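Local coordinates for protein 2-C-methyl-D-erythritol 4-phosphate cytidylyltransferase (Neisseria gonorrhoeae, PDB 1VGW) that probably catalyses the transfer of a cytidylyl group from CTP to 2-C-methyl-D-erythritol 4-phosphate, releasing diphosphate, in the DXP pathway of isoprenoid biosynthesis, at residues S33-E38 against D61-K66; L41-R46 against C115-E120; Q73-K78 against T98-E103; A123-Q128 against Q167-F172. All coordinates share one frame; numbering follows the deposited sequence.

Contact 1. Residues S33-E38 against D61-K66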
# COMPACT_ATOMS: atom_id res chain seq x y z
N SER B 33 1.66 -5.43 -25.37
CA SER B 33 0.96 -6.01 -26.52
C SER B 33 -0.15 -6.94 -26.08
O SER B 33 -0.53 -7.85 -26.84
CB SER B 33 1.99 -6.76 -27.38
OG SER B 33 2.67 -7.75 -26.61
N LYS B 34 -0.62 -6.79 -24.84
CA LYS B 34 -1.63 -7.68 -24.27
C LYS B 34 -2.58 -6.95 -23.33
O LYS B 34 -2.22 -5.94 -22.73
CB LYS B 34 -0.90 -8.77 -23.42
CG LYS B 34 -0.13 -9.80 -24.20
CD LYS B 34 1.24 -10.07 -23.62
CE LYS B 34 1.17 -10.54 -22.18
NZ LYS B 34 2.50 -10.91 -21.61
N THR B 35 -3.79 -7.46 -23.16
CA THR B 35 -4.71 -6.88 -22.19
C THR B 35 -4.22 -7.27 -20.78
O THR B 35 -3.31 -8.09 -20.65
CB THR B 35 -6.15 -7.37 -22.38
OG1 THR B 35 -6.17 -8.79 -22.65
CG2 THR B 35 -6.82 -6.64 -23.53
N VAL B 36 -4.80 -6.65 -19.76
CA VAL B 36 -4.45 -6.95 -18.37
C VAL B 36 -4.79 -8.43 -18.11
O VAL B 36 -3.98 -9.19 -17.62
CB VAL B 36 -5.23 -6.09 -17.36
CG1 VAL B 36 -4.66 -6.18 -15.95
CG2 VAL B 36 -5.28 -4.63 -17.81
N LEU B 37 -5.97 -8.86 -18.55
CA LEU B 37 -6.38 -10.23 -18.39
C LEU B 37 -5.39 -11.21 -19.01
O LEU B 37 -4.86 -12.07 -18.29
CB LEU B 37 -7.78 -10.51 -18.95
CG LEU B 37 -8.31 -11.90 -18.50
CD1 LEU B 37 -8.28 -12.00 -16.98
CD2 LEU B 37 -9.73 -12.12 -18.99
N GLU B 38 -5.00 -10.98 -20.27
CA GLU B 38 -4.05 -11.86 -20.94
C GLU B 38 -2.73 -11.90 -20.18
O GLU B 38 -2.03 -12.89 -20.22
CB GLU B 38 -3.81 -11.45 -22.38
CG GLU B 38 -4.90 -11.86 -23.35
CD GLU B 38 -4.59 -11.30 -24.74
OE1 GLU B 38 -3.80 -11.91 -25.48
OE2 GLU B 38 -5.15 -10.22 -25.05
N ASP B 61 -20.24 -10.42 -22.40
CA ASP B 61 -18.85 -10.20 -22.77
C ASP B 61 -18.50 -10.85 -24.10
O ASP B 61 -18.76 -12.04 -24.28
CB ASP B 61 -17.89 -10.69 -21.69
CG ASP B 61 -16.47 -10.20 -21.88
OD1 ASP B 61 -15.65 -10.35 -20.94
OD2 ASP B 61 -16.13 -9.64 -22.96
N THR B 62 -17.85 -10.08 -24.97
CA THR B 62 -17.44 -10.51 -26.28
C THR B 62 -15.94 -10.62 -26.44
O THR B 62 -15.47 -11.66 -26.97
CB THR B 62 -18.03 -9.64 -27.41
OG1 THR B 62 -17.77 -8.24 -27.17
CG2 THR B 62 -19.54 -9.87 -27.50
N PHE B 63 -15.15 -9.74 -25.81
CA PHE B 63 -13.70 -9.79 -25.93
C PHE B 63 -13.13 -11.09 -25.37
O PHE B 63 -12.05 -11.51 -25.81
CB PHE B 63 -12.97 -8.59 -25.36
CG PHE B 63 -11.48 -8.53 -25.62
CD1 PHE B 63 -10.99 -8.36 -26.90
CD2 PHE B 63 -10.57 -8.61 -24.58
CE1 PHE B 63 -9.62 -8.31 -27.15
CE2 PHE B 63 -9.21 -8.56 -24.82
CZ PHE B 63 -8.73 -8.41 -26.10
N ALA B 64 -13.89 -11.73 -24.50
CA ALA B 64 -13.59 -13.00 -23.90
C ALA B 64 -13.35 -14.09 -24.94
O ALA B 64 -12.42 -14.88 -24.75
CB ALA B 64 -14.68 -13.39 -22.91
N ASP B 65 -14.07 -14.09 -26.05
CA ASP B 65 -13.88 -15.04 -27.14
C ASP B 65 -12.46 -14.93 -27.69
O ASP B 65 -11.77 -15.91 -27.96
CB ASP B 65 -14.85 -14.77 -28.29
CG ASP B 65 -16.31 -14.90 -27.93
OD1 ASP B 65 -16.69 -14.63 -26.77
OD2 ASP B 65 -17.12 -15.27 -28.81
N LYS B 66 -11.97 -13.69 -27.81
CA LYS B 66 -10.61 -13.49 -28.29
C LYS B 66 -9.61 -14.09 -27.31
O LYS B 66 -8.61 -14.69 -27.72
CB LYS B 66 -10.31 -12.03 -28.59
CG LYS B 66 -11.10 -11.47 -29.76
CD LYS B 66 -10.68 -10.03 -30.09
CE LYS B 66 -11.59 -9.45 -31.18
NZ LYS B 66 -10.86 -8.56 -32.11
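With its CG anti to the backbone N (chi1 -173°), Phe63 reaches toward Thr35. The threonine, coming from the opposite direction, has its CG2 anti to its own carbonyl carbon and its OG1 between the backbone N and that carbon. This puts both branches within reach of one ring corner. CG2 makes the closest approach, 3.3 Å from Phe63 CE2, and meets the ring obliquely. OG1 of Thr35 lies 3.7 Å from the same CE2, at the ring edge and in its plane. Glu38 comes across at about a right angle: its OE2 is 4.1 Å from Phe63 CZ, and the carboxylate and ring planes differ by 57°.

Thr35 is the N-cap of helix 36-45, and its hydroxyl works in two senses. It accepts from Glu38 N at 3.4 Å between N and OG1, a weak capping bond, and it donates to Glu38 OE2 at an OG1 to OE2 distance of 3.0 Å. The latter meets the anti side of the carboxylate, 18° out of its plane. On the other side Asp61 caps helix 63-70 through a weak bond from Ala64 N to Asp61 OD2, while its OD1 bonds Tyr28 OH. The Tyr28 ring meets Phe63 edge-to-face.

The capping hydroxyl thus ties the carboxylate to the helix start, and one methyl and two oxygens of this network meet the ring without hydrogen-bonding to it. Dispersion probably dominates; Thr35 OG1, at the edge, would lie near weakly positive ring hydrogens, whereas Glu38 OE2 is more distant and oblique.

Contact 2. Residues L41-R46 against C115-E120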
# COMPACT_ATOMS: atom_id res chain seq x y z
N LEU B 41 -3.41 -14.31 -17.20
CA LEU B 41 -3.48 -15.71 -17.59
C LEU B 41 -2.09 -16.29 -17.82
O LEU B 41 -1.83 -17.45 -17.46
CB LEU B 41 -4.34 -15.89 -18.84
CG LEU B 41 -5.82 -15.58 -18.65
CD1 LEU B 41 -6.55 -15.73 -19.97
CD2 LEU B 41 -6.45 -16.51 -17.59
N GLY B 42 -1.21 -15.42 -18.31
CA GLY B 42 0.16 -15.72 -18.60
C GLY B 42 0.92 -16.17 -17.38
O GLY B 42 1.80 -17.05 -17.47
N ILE B 43 0.64 -15.60 -16.23
CA ILE B 43 1.34 -15.98 -15.00
C ILE B 43 0.99 -17.39 -14.55
O ILE B 43 1.85 -18.11 -14.07
CB ILE B 43 1.02 -14.95 -13.89
CG1 ILE B 43 1.57 -13.56 -14.33
CG2 ILE B 43 1.62 -15.35 -12.56
CD1 ILE B 43 0.93 -12.44 -13.45
N PHE B 44 -0.26 -17.82 -14.65
CA PHE B 44 -0.67 -19.14 -14.23
C PHE B 44 -0.36 -20.23 -15.25
O PHE B 44 0.17 -21.30 -14.89
CB PHE B 44 -2.19 -19.15 -13.92
CG PHE B 44 -2.53 -18.27 -12.73
CD1 PHE B 44 -2.43 -18.72 -11.44
CD2 PHE B 44 -2.95 -16.96 -12.95
CE1 PHE B 44 -2.70 -17.89 -10.37
CE2 PHE B 44 -3.24 -16.13 -11.89
CZ PHE B 44 -3.13 -16.59 -10.59
N GLU B 45 -0.64 -19.97 -16.54
CA GLU B 45 -0.35 -20.93 -17.59
C GLU B 45 1.11 -21.30 -17.67
O GLU B 45 1.40 -22.47 -18.00
CB GLU B 45 -0.90 -20.49 -18.94
CG GLU B 45 -2.46 -20.50 -18.91
CD GLU B 45 -2.96 -21.88 -19.31
OE1 GLU B 45 -3.77 -22.48 -18.58
OE2 GLU B 45 -2.53 -22.36 -20.39
N ARG B 46 2.03 -20.44 -17.25
CA ARG B 46 3.44 -20.80 -17.26
C ARG B 46 3.94 -21.37 -15.95
O ARG B 46 5.15 -21.65 -15.80
CB ARG B 46 4.29 -19.58 -17.66
CG ARG B 46 4.85 -18.77 -16.53
CD ARG B 46 5.94 -17.78 -17.02
NE ARG B 46 5.34 -16.48 -17.32
CZ ARG B 46 4.49 -16.22 -18.30
NH1 ARG B 46 4.10 -17.17 -19.16
NH2 ARG B 46 3.97 -15.01 -18.43
N CYS B 115 -2.18 -7.96 -12.18
CA CYS B 115 -1.38 -8.53 -13.23
C CYS B 115 0.09 -8.55 -13.02
O CYS B 115 0.83 -8.91 -13.96
CB CYS B 115 -1.72 -7.93 -14.61
SG CYS B 115 -1.49 -6.12 -14.76
N CYS B 116 0.59 -8.24 -11.85
CA CYS B 116 2.02 -8.24 -11.59
C CYS B 116 2.38 -9.17 -10.45
O CYS B 116 3.42 -9.01 -9.81
CB CYS B 116 2.47 -6.79 -11.27
SG CYS B 116 2.34 -5.72 -12.76
N LEU B 117 1.54 -10.18 -10.21
CA LEU B 117 1.81 -11.16 -9.16
C LEU B 117 3.10 -11.91 -9.44
O LEU B 117 3.14 -12.70 -10.39
CB LEU B 117 0.63 -12.17 -9.17
CG LEU B 117 0.89 -13.47 -8.38
CD1 LEU B 117 0.92 -13.18 -6.90
CD2 LEU B 117 -0.08 -14.57 -8.77
N PRO B 118 4.14 -11.73 -8.66
CA PRO B 118 5.39 -12.40 -8.85
C PRO B 118 5.27 -13.92 -8.78
O PRO B 118 4.90 -14.54 -7.78
CB PRO B 118 6.28 -11.96 -7.70
CG PRO B 118 5.48 -11.11 -6.84
CD PRO B 118 4.18 -10.80 -7.51
N SER B 119 5.86 -14.58 -9.79
CA SER B 119 5.90 -16.03 -9.82
C SER B 119 6.39 -16.64 -8.52
O SER B 119 5.92 -17.68 -8.05
CB SER B 119 6.87 -16.44 -10.95
OG SER B 119 6.63 -17.81 -11.21
N GLU B 120 7.38 -16.03 -7.88
CA GLU B 120 7.90 -16.52 -6.61
C GLU B 120 6.83 -16.50 -5.51
O GLU B 120 6.80 -17.38 -4.63
CB GLU B 120 9.11 -15.66 -6.20
CG GLU B 120 10.17 -16.43 -5.45
CD GLU B 120 11.46 -15.67 -5.21
OE1 GLU B 120 12.19 -16.02 -4.23
OE2 GLU B 120 11.79 -14.75 -5.99
O HOH W 1 3.98 -18.15 -12.95
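Both methyls of Ile43 make the first shell. CD1 lies 3.6 Å from Cys115 O and 3.8 Å from Leu117 O, while CG2, set anti to the backbone N, stands 3.7 Å from Leu117 O. Both branches therefore meet backbone carbonyl oxygens; CG2 alone also pairs with a side chain. That apolar pairing is made by Leu117 CD2, which is 4.2 Å from Ile43 CG2 and 4.1 Å from Phe44 CZ. The phenylalanine crosses the leucine at about a right angle and offers the far end of its ring, although its CB points away from the loop. A water close to Ser119 OG also approaches Ile43 O, but that distance is too short to trust and the bridge is doubtful.

In the next shell, Phe44 meets His110 edge-to-face and touches Thr53 of strand 52-56. Leu117 rests on Asn212, and Cys115 packs on Val36, His39 and Val40 of helix 36-45. Cys115 lies about 9 Å from Lys214, side chain to side chain, a residue predicted to position the substrate.

The loop passes from strand 106-109 to Pro118, the N-cap of helix 119-129, and packs on a helix beside the sheet, as in the Rossmann-like core of GT-A nucleotidyltransferases.

Contact 3. Residues Q73-K78 against T98-E103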
# COMPACT_ATOMS: atom_id res chain seq x y z
N GLN B 73 -5.96 -23.91 -23.74
CA GLN B 73 -6.23 -24.74 -22.57
C GLN B 73 -6.99 -24.05 -21.46
O GLN B 73 -7.54 -24.73 -20.57
CB GLN B 73 -4.94 -25.38 -22.03
CG GLN B 73 -4.59 -26.64 -22.83
CD GLN B 73 -3.21 -27.16 -22.54
OE1 GLN B 73 -2.33 -26.45 -22.06
NE2 GLN B 73 -3.00 -28.43 -22.88
N VAL B 74 -7.06 -22.72 -21.44
CA VAL B 74 -7.83 -22.02 -20.41
C VAL B 74 -9.32 -22.19 -20.65
O VAL B 74 -9.80 -22.23 -21.78
CB VAL B 74 -7.45 -20.52 -20.43
CG1 VAL B 74 -8.41 -19.67 -19.62
CG2 VAL B 74 -6.03 -20.34 -19.99
N ARG B 75 -10.11 -22.32 -19.57
CA ARG B 75 -11.56 -22.49 -19.79
C ARG B 75 -12.30 -21.19 -19.57
O ARG B 75 -12.23 -20.63 -18.47
CB ARG B 75 -12.07 -23.58 -18.86
CG ARG B 75 -11.21 -24.87 -19.01
CD ARG B 75 -12.21 -26.03 -19.17
NE ARG B 75 -11.47 -27.31 -19.08
CZ ARG B 75 -12.06 -28.43 -19.50
NH1 ARG B 75 -13.29 -28.37 -19.97
NH2 ARG B 75 -11.42 -29.58 -19.42
N VAL B 76 -13.01 -20.72 -20.60
CA VAL B 76 -13.71 -19.45 -20.49
C VAL B 76 -15.18 -19.74 -20.28
O VAL B 76 -15.87 -20.06 -21.25
CB VAL B 76 -13.45 -18.57 -21.73
CG1 VAL B 76 -14.43 -17.41 -21.81
CG2 VAL B 76 -12.03 -18.01 -21.71
N TRP B 77 -15.69 -19.63 -19.05
CA TRP B 77 -17.11 -19.91 -18.81
C TRP B 77 -17.95 -18.65 -18.79
O TRP B 77 -17.54 -17.60 -18.26
CB TRP B 77 -17.28 -20.65 -17.46
CG TRP B 77 -16.73 -22.05 -17.47
CD1 TRP B 77 -16.40 -22.81 -18.57
CD2 TRP B 77 -16.52 -22.88 -16.31
NE1 TRP B 77 -15.97 -24.04 -18.15
CE2 TRP B 77 -16.03 -24.12 -16.78
CE3 TRP B 77 -16.70 -22.70 -14.94
CZ2 TRP B 77 -15.69 -25.17 -15.92
CZ3 TRP B 77 -16.34 -23.73 -14.08
CH2 TRP B 77 -15.85 -24.96 -14.57
N LYS B 78 -19.18 -18.72 -19.29
CA LYS B 78 -20.00 -17.50 -19.34
C LYS B 78 -21.17 -17.52 -18.39
O LYS B 78 -22.33 -17.35 -18.77
CB LYS B 78 -20.46 -17.22 -20.79
CG LYS B 78 -19.27 -17.02 -21.74
CD LYS B 78 -19.73 -16.69 -23.14
CE LYS B 78 -18.54 -16.51 -24.07
NZ LYS B 78 -19.00 -16.42 -25.48
N THR B 98 -19.19 -30.24 -12.44
CA THR B 98 -18.55 -30.73 -13.65
C THR B 98 -17.64 -31.90 -13.44
O THR B 98 -17.43 -32.68 -14.38
CB THR B 98 -17.82 -29.52 -14.30
OG1 THR B 98 -18.68 -29.06 -15.39
CG2 THR B 98 -16.45 -29.76 -14.77
N GLY B 99 -16.99 -32.03 -12.29
CA GLY B 99 -16.06 -33.11 -12.03
C GLY B 99 -14.61 -32.71 -12.27
O GLY B 99 -13.68 -33.52 -12.06
N LEU B 100 -14.39 -31.45 -12.66
CA LEU B 100 -13.01 -30.97 -12.88
C LEU B 100 -12.27 -30.84 -11.57
O LEU B 100 -11.04 -30.92 -11.46
CB LEU B 100 -13.08 -29.69 -13.68
CG LEU B 100 -13.40 -29.80 -15.17
CD1 LEU B 100 -13.66 -28.42 -15.77
CD2 LEU B 100 -12.26 -30.48 -15.93
N ALA B 101 -12.98 -30.53 -10.46
CA ALA B 101 -12.36 -30.45 -9.17
C ALA B 101 -12.93 -31.52 -8.20
O ALA B 101 -14.14 -31.68 -8.21
CB ALA B 101 -12.72 -29.12 -8.45
N ALA B 102 -12.07 -32.09 -7.38
CA ALA B 102 -12.62 -32.97 -6.30
C ALA B 102 -12.79 -32.11 -5.04
O ALA B 102 -12.06 -31.08 -4.87
CB ALA B 102 -11.62 -34.08 -5.99
N GLU B 103 -13.56 -32.62 -4.07
CA GLU B 103 -13.75 -31.88 -2.81
C GLU B 103 -12.43 -31.41 -2.21
O GLU B 103 -12.40 -30.35 -1.56
CB GLU B 103 -14.46 -32.75 -1.76
CG GLU B 103 -15.95 -32.91 -1.92
CD GLU B 103 -16.78 -32.03 -1.02
OE1 GLU B 103 -17.90 -31.60 -1.40
OE2 GLU B 103 -16.35 -31.68 0.09
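Apolar contact and the flat face of a charged group both converge on Leu100, whose two methyls divide the work. In the apolar pairing, Leu100 CD1 sits 3.8 Å from Trp77 CZ2, at the edge of the indole and near its plane, the two side chains arriving from opposite directions.

The second kind is packing on a cation. CD1 also lies 4.0 Å above the plane of the Arg75 guanidinium, over its centre, and Leu100 CD2 reaches Arg75 NH2 at 3.7 Å over the same group. Because the methyls take a face, the N-H bonds, which lie in the plane, are not aimed at them. The arginine chain bends at chi2 (-132°) in coming across. Trp77 has a cation-pi partner in Lys94 of helix 84-98.

Segment 73-78 holds the first strand of a beta-alpha-beta crossover, and 98-103 the loop that leads from its helix, 84-98, to the second strand, 106-109. The order 75-77, 52-56, 7-12, 106-109 is that of a Rossmann-like sheet.

Backbone conformation makes the third group. Gly99 leaves the helix with positive phi (97°), and Leu100 turns its side chain back toward the strand, also touching Leu95.

Contact 4. Residues A123-Q128 against Q167-F172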
# COMPACT_ATOMS: atom_id res chain seq x y z
N ALA B 123 4.43 -19.49 -5.91
CA ALA B 123 5.07 -20.68 -5.42
C ALA B 123 4.96 -20.80 -3.90
O ALA B 123 4.54 -21.86 -3.40
CB ALA B 123 6.54 -20.74 -5.84
N ARG B 124 5.29 -19.75 -3.16
CA ARG B 124 5.14 -19.75 -1.70
C ARG B 124 3.70 -20.05 -1.27
O ARG B 124 3.46 -20.86 -0.36
CB ARG B 124 5.50 -18.36 -1.16
CG ARG B 124 6.86 -18.24 -0.53
CD ARG B 124 6.90 -17.12 0.49
NE ARG B 124 6.48 -15.85 -0.06
CZ ARG B 124 7.12 -15.06 -0.90
NH1 ARG B 124 6.53 -13.92 -1.27
NH2 ARG B 124 8.31 -15.37 -1.38
N LEU B 125 2.70 -19.44 -1.90
CA LEU B 125 1.31 -19.73 -1.51
C LEU B 125 0.97 -21.19 -1.71
O LEU B 125 0.23 -21.80 -0.93
CB LEU B 125 0.35 -18.85 -2.30
CG LEU B 125 -1.14 -19.02 -2.14
CD1 LEU B 125 -1.59 -18.60 -0.73
CD2 LEU B 125 -1.92 -18.22 -3.20
N ILE B 126 1.36 -21.76 -2.86
CA ILE B 126 1.04 -23.13 -3.18
C ILE B 126 1.73 -24.07 -2.19
O ILE B 126 1.06 -24.96 -1.68
CB ILE B 126 1.39 -23.53 -4.61
CG1 ILE B 126 0.33 -22.97 -5.59
CG2 ILE B 126 1.49 -25.04 -4.83
CD1 ILE B 126 0.95 -22.68 -6.97
N GLU B 127 2.99 -23.79 -1.91
CA GLU B 127 3.80 -24.58 -1.01
C GLU B 127 3.32 -24.58 0.43
O GLU B 127 3.15 -25.64 1.05
CB GLU B 127 5.25 -24.08 -1.08
CG GLU B 127 6.25 -24.95 -0.32
CD GLU B 127 6.29 -26.36 -0.88
OE1 GLU B 127 6.32 -26.51 -2.11
OE2 GLU B 127 6.25 -27.30 -0.07
N GLN B 128 2.97 -23.39 0.94
CA GLN B 128 2.50 -23.28 2.33
C GLN B 128 1.03 -23.50 2.53
O GLN B 128 0.61 -24.36 3.33
CB GLN B 128 2.95 -21.92 2.87
CG GLN B 128 4.48 -21.81 2.83
CD GLN B 128 4.98 -20.42 3.07
OE1 GLN B 128 6.13 -20.11 2.74
NE2 GLN B 128 4.15 -19.53 3.62
N GLN B 167 -4.23 -9.55 -0.05
CA GLN B 167 -4.05 -9.53 -1.49
C GLN B 167 -4.73 -10.79 -2.04
O GLN B 167 -5.66 -11.29 -1.36
CB GLN B 167 -2.58 -9.52 -1.89
CG GLN B 167 -1.80 -8.33 -1.40
CD GLN B 167 -0.38 -8.24 -1.92
OE1 GLN B 167 0.34 -9.25 -2.04
NE2 GLN B 167 0.04 -7.00 -2.23
N THR B 168 -4.45 -11.21 -3.24
CA THR B 168 -4.94 -12.43 -3.85
C THR B 168 -3.73 -13.07 -4.51
O THR B 168 -2.70 -12.35 -4.66
CB THR B 168 -6.09 -12.23 -4.80
OG1 THR B 168 -5.62 -11.64 -6.00
CG2 THR B 168 -7.24 -11.37 -4.24
N PRO B 169 -3.72 -14.35 -4.84
CA PRO B 169 -4.83 -15.26 -4.72
C PRO B 169 -5.09 -15.70 -3.31
O PRO B 169 -4.26 -15.46 -2.42
CB PRO B 169 -4.39 -16.48 -5.57
CG PRO B 169 -3.18 -16.03 -6.33
CD PRO B 169 -2.50 -15.05 -5.39
N GLN B 170 -6.30 -16.16 -3.05
CA GLN B 170 -6.76 -16.72 -1.77
C GLN B 170 -7.05 -18.22 -2.08
O GLN B 170 -7.92 -18.46 -2.93
CB GLN B 170 -8.05 -16.02 -1.29
CG GLN B 170 -7.77 -14.50 -1.16
CD GLN B 170 -8.57 -13.75 -0.14
OE1 GLN B 170 -9.68 -14.07 0.28
NE2 GLN B 170 -8.05 -12.58 0.30
N LEU B 171 -6.32 -19.10 -1.44
CA LEU B 171 -6.37 -20.54 -1.73
C LEU B 171 -7.11 -21.39 -0.74
O LEU B 171 -6.64 -21.54 0.41
CB LEU B 171 -4.94 -20.99 -1.94
CG LEU B 171 -4.30 -22.29 -1.66
CD1 LEU B 171 -5.17 -23.47 -1.26
CD2 LEU B 171 -3.33 -22.69 -2.75
N PHE B 172 -8.22 -22.02 -1.14
CA PHE B 172 -8.99 -22.93 -0.32
C PHE B 172 -9.43 -24.21 -1.05
O PHE B 172 -9.57 -24.24 -2.29
CB PHE B 172 -10.27 -22.21 0.22
CG PHE B 172 -9.90 -21.03 1.09
CD1 PHE B 172 -10.08 -19.73 0.58
CD2 PHE B 172 -9.26 -21.18 2.30
CE1 PHE B 172 -9.65 -18.66 1.35
CE2 PHE B 172 -8.86 -20.12 3.08
CZ PHE B 172 -9.06 -18.81 2.56
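Leu125 aims CD2 at the ring of Pro169, and the two side chains cross obliquely. The methyl is 3.8 Å from Pro169 CB, 3.9 Å from CD and 4.0 Å from CG of that proline; it rests against these three CH2 carbons of the ring. The same CD2 is 3.7 Å from Pro169 O. Leu125 gets there with CG anti to its backbone N (chi1 176°), which carries the branch out from helix 119-129.

Leu171, two residues along the strand, points the same way as Pro169. Its CB is 4.3 Å from Leu125 CG, and its CD2 reaches back to the helix backbone, 4.1 Å from Leu125 O. Its chi1 and chi2 lie away from the staggered positions, which may mean that the methyls are less firmly placed. Gln170 between them turns from the helix; its NE2 donates to Gln167 O at 3.2 Å, nearly along the carbonyl direction, bridging the corner at Thr168 where a cis peptide precedes Pro169.

Helix 123-128 and strand 169-172 run nearly parallel, 16° apart, their axes approaching to 9.7 Å. The strand lies between 106-109 and 136-141, antiparallel to both, and Leu125 also touches Leu108 and Leu138 from these. Helix 119-129 thus packs on this face, while Gln170 and Phe172 pack against helix 192-197.

How the contacts relate
Contacts 2 and 4 are buried, and aliphatic side chains meet both one another and backbone carbonyl oxygens there; they share helix 119-129 and meet where Leu117 CD1 lies 4.2 Å from Pro169 CD. Contact 1 is partly buried, its capping bonds lying within each segment beside the aromatic packing, whereas contact 3, at the surface, sets a leucine against a guanidinium face and an indole edge. Helix 36-45 serves contact 1 at its start and contact 2 near its end. Contacts 1 and 3 are joined by a salt bridge, Asp65 OD1 to Lys78 NZ at 3.2 Å. Contact 3 is nested in the loop closed by contact 2; contacts 1 and 4 lie on opposite sides of the chain's centre.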